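PDB 2FTW: dihydropyrimidine amidohydrolase from Dictyostelium discoideum, which catalyses the reversible, zinc-dependent hydrolytic ring opening of dihydropyrimidines, the second step of reductive pyrimidine degradation. Local coordinates for residues A[132-137]-A[175-180]; A[188-193]-A[241-246]; A[228-233]-A[254-259]; A[266-271]-A[318-323]. All coordinates share one frame; numbering follows the deposited sequence.

Contact 1 of 4, residues A[132-137]-A[175-180]; sequences VAITWW and YHIFKR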
# COMPACT_ATOMS: atom_id res chain seq x y z
N VAL A 132 19.10 -7.66 28.50
CA VAL A 132 19.07 -6.72 29.61
C VAL A 132 18.18 -5.53 29.26
O VAL A 132 18.39 -4.86 28.25
CB VAL A 132 20.50 -6.30 30.02
CG1 VAL A 132 20.48 -5.39 31.23
CG2 VAL A 132 21.33 -7.53 30.32
N ALA A 133 17.16 -5.30 30.08
CA ALA A 133 16.28 -4.15 29.88
C ALA A 133 16.92 -2.89 30.45
O ALA A 133 17.55 -2.93 31.51
CB ALA A 133 14.90 -4.39 30.51
N ILE A 134 16.76 -1.78 29.72
CA ILE A 134 17.23 -0.47 30.15
C ILE A 134 16.06 0.32 30.71
O ILE A 134 15.39 1.08 29.99
CB ILE A 134 17.95 0.25 28.99
CG1 ILE A 134 19.09 -0.64 28.49
CG2 ILE A 134 18.50 1.57 29.46
CD1 ILE A 134 19.89 -0.05 27.38
N THR A 135 15.80 0.11 31.99
CA THR A 135 14.62 0.65 32.67
C THR A 135 14.82 2.09 33.14
O THR A 135 13.86 2.78 33.44
CB THR A 135 14.23 -0.26 33.86
OG1 THR A 135 15.35 -0.43 34.74
CG2 THR A 135 13.80 -1.63 33.33
N TRP A 136 16.08 2.52 33.20
CA TRP A 136 16.43 3.91 33.48
C TRP A 136 17.75 4.20 32.74
O TRP A 136 18.50 3.29 32.43
CB TRP A 136 16.57 4.15 35.00
CG TRP A 136 17.66 3.32 35.63
CD1 TRP A 136 17.71 1.96 35.73
CD2 TRP A 136 18.87 3.81 36.23
NE1 TRP A 136 18.86 1.57 36.35
CE2 TRP A 136 19.60 2.68 36.67
CE3 TRP A 136 19.41 5.09 36.45
CZ2 TRP A 136 20.84 2.79 37.32
CZ3 TRP A 136 20.64 5.20 37.09
CH2 TRP A 136 21.34 4.06 37.52
N TRP A 137 18.02 5.47 32.47
CA TRP A 137 19.13 5.88 31.64
C TRP A 137 20.01 6.88 32.40
O TRP A 137 19.51 7.77 33.07
CB TRP A 137 18.59 6.48 30.34
CG TRP A 137 19.63 6.86 29.36
CD1 TRP A 137 19.83 8.10 28.84
CD2 TRP A 137 20.62 6.01 28.77
NE1 TRP A 137 20.89 8.08 27.96
CE2 TRP A 137 21.39 6.81 27.90
CE3 TRP A 137 20.93 4.64 28.90
CZ2 TRP A 137 22.46 6.29 27.16
CZ3 TRP A 137 21.98 4.13 28.16
CH2 TRP A 137 22.74 4.95 27.30
N TYR A 175 17.13 7.79 21.45
CA TYR A 175 18.17 8.12 20.49
C TYR A 175 19.56 7.72 20.99
O TYR A 175 20.28 7.01 20.29
CB TYR A 175 18.14 9.60 20.19
CG TYR A 175 19.20 10.11 19.25
CD1 TYR A 175 19.19 9.78 17.89
CD2 TYR A 175 20.18 10.98 19.70
CE1 TYR A 175 20.15 10.28 17.02
CE2 TYR A 175 21.14 11.49 18.84
CZ TYR A 175 21.12 11.14 17.50
OH TYR A 175 22.10 11.68 16.68
N HIS A 176 19.94 8.19 22.18
CA HIS A 176 21.24 7.90 22.78
C HIS A 176 21.48 6.44 23.19
O HIS A 176 22.62 5.94 23.15
CB HIS A 176 21.48 8.85 23.97
CG HIS A 176 21.74 10.26 23.54
ND1 HIS A 176 20.86 11.29 23.77
CD2 HIS A 176 22.76 10.79 22.81
CE1 HIS A 176 21.34 12.41 23.24
NE2 HIS A 176 22.49 12.13 22.66
N ILE A 177 20.42 5.76 23.60
CA ILE A 177 20.48 4.32 23.90
C ILE A 177 20.81 3.50 22.64
O ILE A 177 21.61 2.55 22.69
CB ILE A 177 19.14 3.84 24.54
CG1 ILE A 177 18.98 4.46 25.94
CG2 ILE A 177 19.09 2.33 24.63
CD1 ILE A 177 17.56 4.35 26.54
N PHE A 178 20.20 3.87 21.53
CA PHE A 178 20.43 3.22 20.24
C PHE A 178 21.84 3.49 19.71
O PHE A 178 22.45 2.63 19.09
CB PHE A 178 19.41 3.69 19.19
CG PHE A 178 18.00 3.14 19.37
CD1 PHE A 178 17.67 2.20 20.35
CD2 PHE A 178 16.99 3.57 18.50
CE1 PHE A 178 16.35 1.72 20.47
CE2 PHE A 178 15.69 3.11 18.61
CZ PHE A 178 15.36 2.17 19.60
N LYS A 179 22.35 4.71 19.92
CA LYS A 179 23.74 5.03 19.53
C LYS A 179 24.72 4.19 20.32
O LYS A 179 25.74 3.78 19.81
CB LYS A 179 24.07 6.49 19.77
CG LYS A 179 23.42 7.43 18.82
CD LYS A 179 23.60 8.85 19.29
CE LYS A 179 24.95 9.41 18.90
NZ LYS A 179 25.10 10.77 19.51
N ARG A 180 24.39 3.93 21.58
CA ARG A 180 25.25 3.15 22.46
C ARG A 180 25.20 1.69 22.04
O ARG A 180 26.23 1.01 21.96
CB ARG A 180 24.80 3.32 23.92
CG ARG A 180 25.70 2.67 24.96
CD ARG A 180 27.16 3.08 24.80
NE ARG A 180 27.95 2.58 25.92
CZ ARG A 180 29.27 2.56 25.98
NH1 ARG A 180 30.00 3.01 24.95
NH2 ARG A 180 29.88 2.07 27.05
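With CG anti to the backbone N (chi1 -176°), Trp137 reaches across to helix 171-184, where Ile177, its CG1 anti to its own carbonyl carbon (chi1 -68°), lays that methylene over the indole. CG1 of Ile177 stands 3.6 Å from the centroid of the six-membered ring of Trp137 and 13° off the ring normal, a CH-pi contact over the face. It is shifted toward the rim, so that CE3 of Trp137 is the ring atom nearest to Ile177 CG1. The two side chains lie alongside one another, antiparallel. The other branch of Ile177 serves a second partner: its CG2 lies 3.7 Å from CD1 of Ile134, which wedges the isoleucine between an aromatic face and an aliphatic tip. Farther along the indole, CZ2 of Trp137 comes obliquely to within 4.0 Å of the carbonyl O of His176, an oxygen already engaged by the helical N-H of Arg180. CB of Arg180 only brushes the ring end; its guanidinium turns away to Ser142 O, Glu146 and Glu183. No hydrogen bond joins the segments, and cohesion is apolar. Met145 of helix 139-151 touches both Ile134 and Trp137. This is apolar packing between a beta-to-alpha loop, the one that follows strand 127-132, and an outer helix of the (beta/alpha)8 barrel.

Contact 2 of 4, residues A[188-193]-A[241-246]; sequences AQVHAE and TPVYIV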
# COMPACT_ATOMS: atom_id res chain seq x y z
N ALA A 188 19.06 -3.47 19.44
CA ALA A 188 18.20 -2.65 20.27
C ALA A 188 16.76 -3.16 20.19
O ALA A 188 16.10 -3.06 19.13
CB ALA A 188 18.26 -1.21 19.80
N GLN A 189 16.28 -3.72 21.29
CA GLN A 189 14.88 -4.16 21.40
C GLN A 189 13.95 -3.06 21.92
O GLN A 189 14.35 -2.24 22.73
CB GLN A 189 14.79 -5.37 22.33
CG GLN A 189 15.49 -6.61 21.82
CD GLN A 189 15.60 -7.67 22.90
OE1 GLN A 189 16.20 -7.45 23.96
NE2 GLN A 189 15.01 -8.81 22.65
N VAL A 190 12.69 -3.08 21.50
CA VAL A 190 11.75 -2.04 21.88
C VAL A 190 10.36 -2.61 22.25
O VAL A 190 9.77 -3.35 21.46
CB VAL A 190 11.62 -0.98 20.74
CG1 VAL A 190 10.80 0.21 21.18
CG2 VAL A 190 13.00 -0.50 20.28
N HIS A 191 9.88 -2.30 23.46
CA HIS A 191 8.44 -2.47 23.79
C HIS A 191 7.75 -1.21 23.27
O HIS A 191 7.82 -0.16 23.90
CB HIS A 191 8.18 -2.65 25.29
CG HIS A 191 6.71 -2.75 25.65
ND1 HIS A 191 6.23 -3.72 26.51
CD2 HIS A 191 5.64 -2.00 25.31
CE1 HIS A 191 4.92 -3.57 26.65
NE2 HIS A 191 4.54 -2.53 25.93
N ALA A 192 7.06 -1.34 22.13
CA ALA A 192 6.57 -0.17 21.38
C ALA A 192 5.04 0.09 21.50
O ALA A 192 4.25 -0.40 20.71
CB ALA A 192 6.97 -0.33 19.93
N GLU A 193 4.67 0.85 22.53
CA GLU A 193 3.34 1.48 22.67
C GLU A 193 3.55 2.92 23.09
O GLU A 193 4.49 3.20 23.82
CB GLU A 193 2.50 0.81 23.75
CG GLU A 193 2.06 -0.58 23.47
CD GLU A 193 1.27 -1.18 24.62
OE1 GLU A 193 1.91 -1.53 25.64
OE2 GLU A 193 0.03 -1.30 24.51
N THR A 241 21.31 1.55 12.92
CA THR A 241 21.64 0.41 13.77
C THR A 241 20.43 -0.53 13.80
O THR A 241 19.29 -0.07 13.66
CB THR A 241 22.05 0.87 15.23
OG1 THR A 241 22.68 -0.20 15.96
CG2 THR A 241 20.84 1.38 16.02
N PRO A 242 20.65 -1.84 13.96
CA PRO A 242 19.51 -2.78 13.99
C PRO A 242 18.55 -2.61 15.17
O PRO A 242 19.00 -2.51 16.30
CB PRO A 242 20.17 -4.16 14.01
CG PRO A 242 21.57 -3.92 14.46
CD PRO A 242 21.94 -2.54 14.08
N VAL A 243 17.24 -2.56 14.88
CA VAL A 243 16.20 -2.52 15.91
C VAL A 243 15.28 -3.76 15.82
O VAL A 243 15.08 -4.31 14.75
CB VAL A 243 15.39 -1.18 15.82
CG1 VAL A 243 14.57 -1.12 14.55
CG2 VAL A 243 14.50 -1.00 17.04
N TYR A 244 14.71 -4.17 16.95
CA TYR A 244 13.94 -5.44 17.07
C TYR A 244 12.67 -5.17 17.85
O TYR A 244 12.73 -4.78 19.02
CB TYR A 244 14.82 -6.48 17.76
CG TYR A 244 14.26 -7.90 18.01
CD1 TYR A 244 13.36 -8.15 19.04
CD2 TYR A 244 14.68 -8.99 17.25
CE1 TYR A 244 12.86 -9.44 19.30
CE2 TYR A 244 14.20 -10.32 17.51
CZ TYR A 244 13.28 -10.52 18.54
OH TYR A 244 12.78 -11.80 18.84
N ILE A 245 11.52 -5.32 17.20
CA ILE A 245 10.24 -5.04 17.83
C ILE A 245 9.68 -6.30 18.51
O ILE A 245 9.28 -7.24 17.85
CB ILE A 245 9.20 -4.51 16.81
CG1 ILE A 245 9.82 -3.44 15.87
CG2 ILE A 245 8.02 -3.96 17.55
CD1 ILE A 245 10.32 -2.19 16.58
N VAL A 246 9.65 -6.29 19.83
CA VAL A 246 9.20 -7.43 20.63
C VAL A 246 7.68 -7.46 20.69
O VAL A 246 7.02 -6.41 20.55
CB VAL A 246 9.78 -7.40 22.09
CG1 VAL A 246 11.28 -7.18 22.09
CG2 VAL A 246 9.09 -6.36 22.94
O HOH W 1 6.23 -3.91 20.87
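Ala188, Gln189 and Val190 pair in parallel register with Val243, Tyr244 and Ile245, as neighbouring staves of the (beta/alpha)8 barrel. The innermost shell is backbone: bonds alternate from Ala188 N to Pro242 O, from Tyr244 N to Ala188 O, the shortest at 2.8 Å, and from Val190 N to Tyr244 O, with a weak fourth bond from Val246 N to Val190 O. Two of these carbonyls also receive a CA-H, that of Val243 at Ala188 O and that of Gln189 at Tyr244 O. The short strand segments cross at -27° and draw apart toward His191 and Val246, where a water takes over, accepting from Ala192 N and donating to Val246 O.

Side chains form the next shell. Gln189 and Tyr244 project from one face and run side by side, with CG of Gln189 3.8 Å from CD1 of Tyr244 and amide and ring planes 65° apart. On the other face, CG2 of Val190 meets CG2 of Val243 at 3.6 Å; the latter methyl is anti to the backbone N, and the same Val243 CG2 also rests 3.3 Å from Ala188 O. Phe178 and Ala232 cover Val190 from the helical layer. Beyond the pairing, His191 joins His247 and the carbamylated Lys158 in binding one zinc ion through ND1. Its far nitrogen is fixed from behind by Glu193, itself paired with Arg220: NE2 of His191 gives an almost straight bond of 2.8 Å (177°) to Glu193 OE1, in the plane of the imidazole but tilted out of the carboxylate plane, on the anti side of OE1.

Contact 3 of 4, residues A[228-233]-A[254-259]; sequences ATNRAI and ADVICK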
# COMPACT_ATOMS: atom_id res chain seq x y z
N ALA A 228 4.02 3.96 18.01
CA ALA A 228 5.28 3.78 18.73
C ALA A 228 6.27 2.88 17.98
O ALA A 228 7.49 3.08 18.03
CB ALA A 228 5.00 3.21 20.13
N THR A 229 5.76 1.89 17.27
CA THR A 229 6.59 1.03 16.44
C THR A 229 7.21 1.92 15.36
O THR A 229 8.40 1.92 15.13
CB THR A 229 5.77 -0.13 15.84
OG1 THR A 229 5.25 -0.95 16.89
CG2 THR A 229 6.61 -1.00 14.92
N ASN A 230 6.37 2.70 14.71
CA ASN A 230 6.84 3.62 13.68
C ASN A 230 7.95 4.55 14.14
O ASN A 230 8.94 4.75 13.43
CB ASN A 230 5.65 4.43 13.14
CG ASN A 230 5.99 5.19 11.88
OD1 ASN A 230 6.51 4.61 10.91
ND2 ASN A 230 5.68 6.49 11.87
N ARG A 231 7.80 5.12 15.33
CA ARG A 231 8.73 6.12 15.86
C ARG A 231 10.08 5.48 16.21
O ARG A 231 11.14 6.01 15.85
CB ARG A 231 8.09 6.81 17.08
CG ARG A 231 8.93 7.85 17.77
CD ARG A 231 8.05 8.91 18.47
NE ARG A 231 6.86 8.33 19.09
CZ ARG A 231 6.77 7.87 20.33
NH1 ARG A 231 7.81 7.93 21.17
NH2 ARG A 231 5.64 7.34 20.76
N ALA A 232 10.04 4.33 16.86
CA ALA A 232 11.24 3.58 17.21
C ALA A 232 12.08 3.15 16.00
O ALA A 232 13.29 3.17 16.05
CB ALA A 232 10.85 2.34 18.04
N ILE A 233 11.42 2.76 14.91
CA ILE A 233 12.13 2.45 13.68
C ILE A 233 12.74 3.73 13.02
O ILE A 233 13.85 3.70 12.50
CB ILE A 233 11.23 1.73 12.66
CG1 ILE A 233 10.66 0.43 13.27
CG2 ILE A 233 12.02 1.39 11.42
CD1 ILE A 233 9.63 -0.27 12.36
N ALA A 254 2.45 -4.56 12.49
CA ALA A 254 3.05 -5.45 11.48
C ALA A 254 3.21 -4.76 10.12
O ALA A 254 4.27 -4.89 9.46
CB ALA A 254 2.26 -6.70 11.34
N ASP A 255 2.17 -4.03 9.72
CA ASP A 255 2.18 -3.23 8.49
C ASP A 255 3.26 -2.17 8.49
O ASP A 255 3.91 -1.96 7.47
CB ASP A 255 0.84 -2.49 8.28
CG ASP A 255 -0.34 -3.42 7.96
OD1 ASP A 255 -0.13 -4.62 7.61
OD2 ASP A 255 -1.50 -2.92 8.07
N VAL A 256 3.42 -1.47 9.61
CA VAL A 256 4.50 -0.47 9.74
C VAL A 256 5.88 -1.09 9.51
O VAL A 256 6.71 -0.53 8.79
CB VAL A 256 4.46 0.24 11.13
CG1 VAL A 256 5.79 0.87 11.45
CG2 VAL A 256 3.36 1.28 11.17
N ILE A 257 6.13 -2.24 10.13
CA ILE A 257 7.39 -2.96 9.98
C ILE A 257 7.62 -3.36 8.52
O ILE A 257 8.72 -3.23 7.98
CB ILE A 257 7.43 -4.23 10.90
CG1 ILE A 257 7.46 -3.81 12.38
CG2 ILE A 257 8.66 -5.10 10.60
CD1 ILE A 257 7.38 -4.97 13.39
N CYS A 258 6.57 -3.85 7.86
CA CYS A 258 6.66 -4.25 6.46
C CYS A 258 7.01 -3.04 5.60
O CYS A 258 7.91 -3.10 4.76
CB CYS A 258 5.34 -4.86 6.02
SG CYS A 258 5.19 -5.19 4.27
N LYS A 259 6.29 -1.93 5.84
CA LYS A 259 6.52 -0.69 5.13
C LYS A 259 7.98 -0.25 5.15
O LYS A 259 8.60 -0.07 4.10
CB LYS A 259 5.63 0.41 5.72
CG LYS A 259 5.91 1.83 5.21
CD LYS A 259 5.20 2.87 6.06
CE LYS A 259 5.85 3.05 7.44
NZ LYS A 259 5.19 4.12 8.27
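Within 254-259, Val256 is the first residue to meet helix 223-239, its CG1 set over the backbone of Asn230, 3.7 Å from Asn230 CA. That methyl is anti to the backbone N of Val256 (chi1 160°) and also touches Thr229 CG2 and, at 4.1 Å, CD1 of Ile233, one turn after Thr229. Thr229 and Ile233 each run antiparallel to the valine side chain, alongside it, whereas Asn230 crosses it at about a right angle. Ile257, next in sequence, meets the same two side chains: its CG1 lies 3.9 Å from Thr229 CG2 and slightly farther from Ile233 CD1, crossing both nearly at right angles. Thr229 thus offers its methyl to the neighbouring helix while its hydroxyl bonds back to Glu225 O. The two helices are successive members of the outer layer of the (beta/alpha)8 barrel, joined through strand 243-245, and the axes of the two short segments approach to 9.2 Å and cross at -27°. Ile245 of that strand lies beneath, touching both Thr229 and Ile257. Lys259, one turn after Val256, supplies the polar margin. Its chain leaves extended and bends at chi3 (72°), carrying NZ to 3.0 Å from Asn230 OD1. The ammonium stands above the carboxamide plane and is not aligned with a lone pair, and the same oxygen also takes a hydrogen bond from His260 NE2. Across the subunit boundary Asn230 packs against Asn230 of a second subunit.

Contact 4 of 4, residues A[266-271]-A[318-323]; sequences RVYGEP and DLDCVG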
# COMPACT_ATOMS: atom_id res chain seq x y z
N ARG A 266 16.66 -1.60 8.59
CA ARG A 266 17.11 -2.76 9.38
C ARG A 266 16.27 -2.91 10.67
O ARG A 266 16.67 -2.50 11.76
CB ARG A 266 18.60 -2.63 9.71
CG ARG A 266 19.24 -3.86 10.35
CD ARG A 266 19.13 -5.11 9.48
NE ARG A 266 19.72 -4.92 8.16
CZ ARG A 266 21.02 -5.03 7.88
NH1 ARG A 266 21.89 -5.32 8.83
NH2 ARG A 266 21.44 -4.82 6.64
N VAL A 267 15.09 -3.49 10.49
CA VAL A 267 14.14 -3.73 11.59
C VAL A 267 13.74 -5.22 11.57
O VAL A 267 13.56 -5.83 10.50
CB VAL A 267 12.89 -2.79 11.51
CG1 VAL A 267 12.22 -2.87 10.16
CG2 VAL A 267 11.87 -3.08 12.61
N TYR A 268 13.65 -5.79 12.77
CA TYR A 268 13.16 -7.16 12.96
C TYR A 268 11.92 -7.11 13.84
O TYR A 268 11.73 -6.17 14.62
CB TYR A 268 14.25 -8.04 13.58
CG TYR A 268 15.54 -8.04 12.78
CD1 TYR A 268 16.50 -7.06 12.99
CD2 TYR A 268 15.80 -9.01 11.83
CE1 TYR A 268 17.68 -7.03 12.27
CE2 TYR A 268 17.00 -9.01 11.09
CZ TYR A 268 17.92 -8.01 11.32
OH TYR A 268 19.12 -8.00 10.61
N GLY A 269 11.07 -8.12 13.71
CA GLY A 269 9.81 -8.18 14.43
C GLY A 269 9.54 -9.55 15.01
O GLY A 269 9.84 -10.57 14.39
N GLU A 270 8.93 -9.57 16.18
CA GLU A 270 8.69 -10.79 16.93
C GLU A 270 7.21 -10.92 17.32
O GLU A 270 6.77 -10.30 18.28
CB GLU A 270 9.56 -10.76 18.17
CG GLU A 270 9.43 -11.94 19.11
CD GLU A 270 9.91 -11.57 20.50
OE1 GLU A 270 9.10 -10.99 21.26
OE2 GLU A 270 11.11 -11.84 20.80
N PRO A 271 6.43 -11.72 16.57
CA PRO A 271 5.11 -12.08 17.07
C PRO A 271 5.27 -13.05 18.23
O PRO A 271 6.37 -13.53 18.47
CB PRO A 271 4.45 -12.77 15.86
CG PRO A 271 5.58 -13.32 15.08
CD PRO A 271 6.71 -12.33 15.26
N ASP A 318 8.68 -10.87 6.97
CA ASP A 318 8.51 -9.49 7.43
C ASP A 318 8.39 -9.47 8.93
O ASP A 318 8.59 -8.43 9.56
CB ASP A 318 7.29 -8.84 6.78
CG ASP A 318 7.58 -8.36 5.36
OD1 ASP A 318 8.52 -7.55 5.22
OD2 ASP A 318 6.88 -8.81 4.40
N LEU A 319 8.01 -10.62 9.50
CA LEU A 319 8.21 -10.92 10.92
C LEU A 319 9.16 -12.10 10.95
O LEU A 319 9.15 -12.93 10.06
CB LEU A 319 6.89 -11.25 11.63
CG LEU A 319 5.93 -10.07 11.80
CD1 LEU A 319 4.66 -10.51 12.49
CD2 LEU A 319 6.55 -8.89 12.55
N ASP A 320 10.02 -12.16 11.96
CA ASP A 320 11.18 -13.04 11.87
C ASP A 320 11.02 -14.32 12.65
O ASP A 320 11.18 -15.40 12.09
CB ASP A 320 12.45 -12.31 12.31
CG ASP A 320 12.73 -11.11 11.46
OD1 ASP A 320 12.10 -10.04 11.70
OD2 ASP A 320 13.57 -11.23 10.54
N CYS A 321 10.70 -14.20 13.93
CA CYS A 321 10.71 -15.34 14.84
C CYS A 321 9.66 -15.20 15.95
O CYS A 321 9.25 -14.10 16.29
CB CYS A 321 12.10 -15.48 15.44
SG CYS A 321 12.77 -13.90 16.05
N VAL A 322 9.26 -16.33 16.54
CA VAL A 322 8.19 -16.36 17.53
C VAL A 322 8.73 -16.51 18.95
O VAL A 322 9.49 -17.43 19.22
CB VAL A 322 7.22 -17.53 17.28
CG1 VAL A 322 5.94 -17.36 18.09
CG2 VAL A 322 6.90 -17.65 15.80
N GLY A 323 8.35 -15.59 19.84
CA GLY A 323 8.58 -15.73 21.28
C GLY A 323 7.27 -16.09 21.96
O GLY A 323 6.29 -16.40 21.30
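Tyr268 and Asp320 meet with ring and carboxylate planes 53° apart, where strand 267-269 of the (beta/alpha)8 barrel lies beside the extended loop 318-323, which probably takes the place of the eighth barrel strand and leads toward the zinc ligand Asp325. The carboxylate addresses the edge of the phenol, OD2 of Asp320 lying 3.4 Å from CD2 of Tyr268. With CG anti to its own carbonyl carbon (chi1 -60°), Asp320 also turns OD1 onto the backbone, where Gly269 N donates to it at 3.0 Å from the anti side, somewhat out of the carboxylate plane. Asp320 N returns a bond of 2.9 Å to Gly269 O, so the aspartate holds both N-H and C=O of Gly269, one through its side chain, the other through its backbone. Arg261 forms a salt bridge with the same OD1, which probably balances the buried charge.

On the other flank Pro271 and Leu319 lie antiparallel, CD of the proline 3.8 Å from CB of the leucine, while CD2 of Leu319 lies against Gly269 CA. Glu270 extends its chain past Cys321 O, with CG 3.6 Å from that oxygen, and is gripped at its tip: OE1 takes His66 ND1 and His247 N, and OE2 meets the hydroxyls of Tyr244 and Thr65. It is thus second-shell for zinc-binding His66. Gly323 N donates to Pro271 O at 3.2 Å, lying in the plane of that carbonyl.

How the contacts relate
All four contacts belong to one (beta/alpha)8 barrel, sampling its strand wall, helical coat and connecting loops. Contacts 2 and 4, with centres 10 Å apart, lie along the wall, sharing the sheet of strands 188-190, 243-245 and 267-269. Contact 3, centred about 10 Å from contact 2's centre and 11 Å from contact 4's, lies in the helical coat, its segments alternating with those of contact 2 along the chain. Contact 1 closes before the others open and touches contact 2 through Phe178 on Ala188 and Val190; contact 4 opens only after contacts 2 and 3 have closed. The barrel strands end at the zinc site: His191 lies in contact 2, and Glu270 of contact 4 bonds to zinc ligand His66.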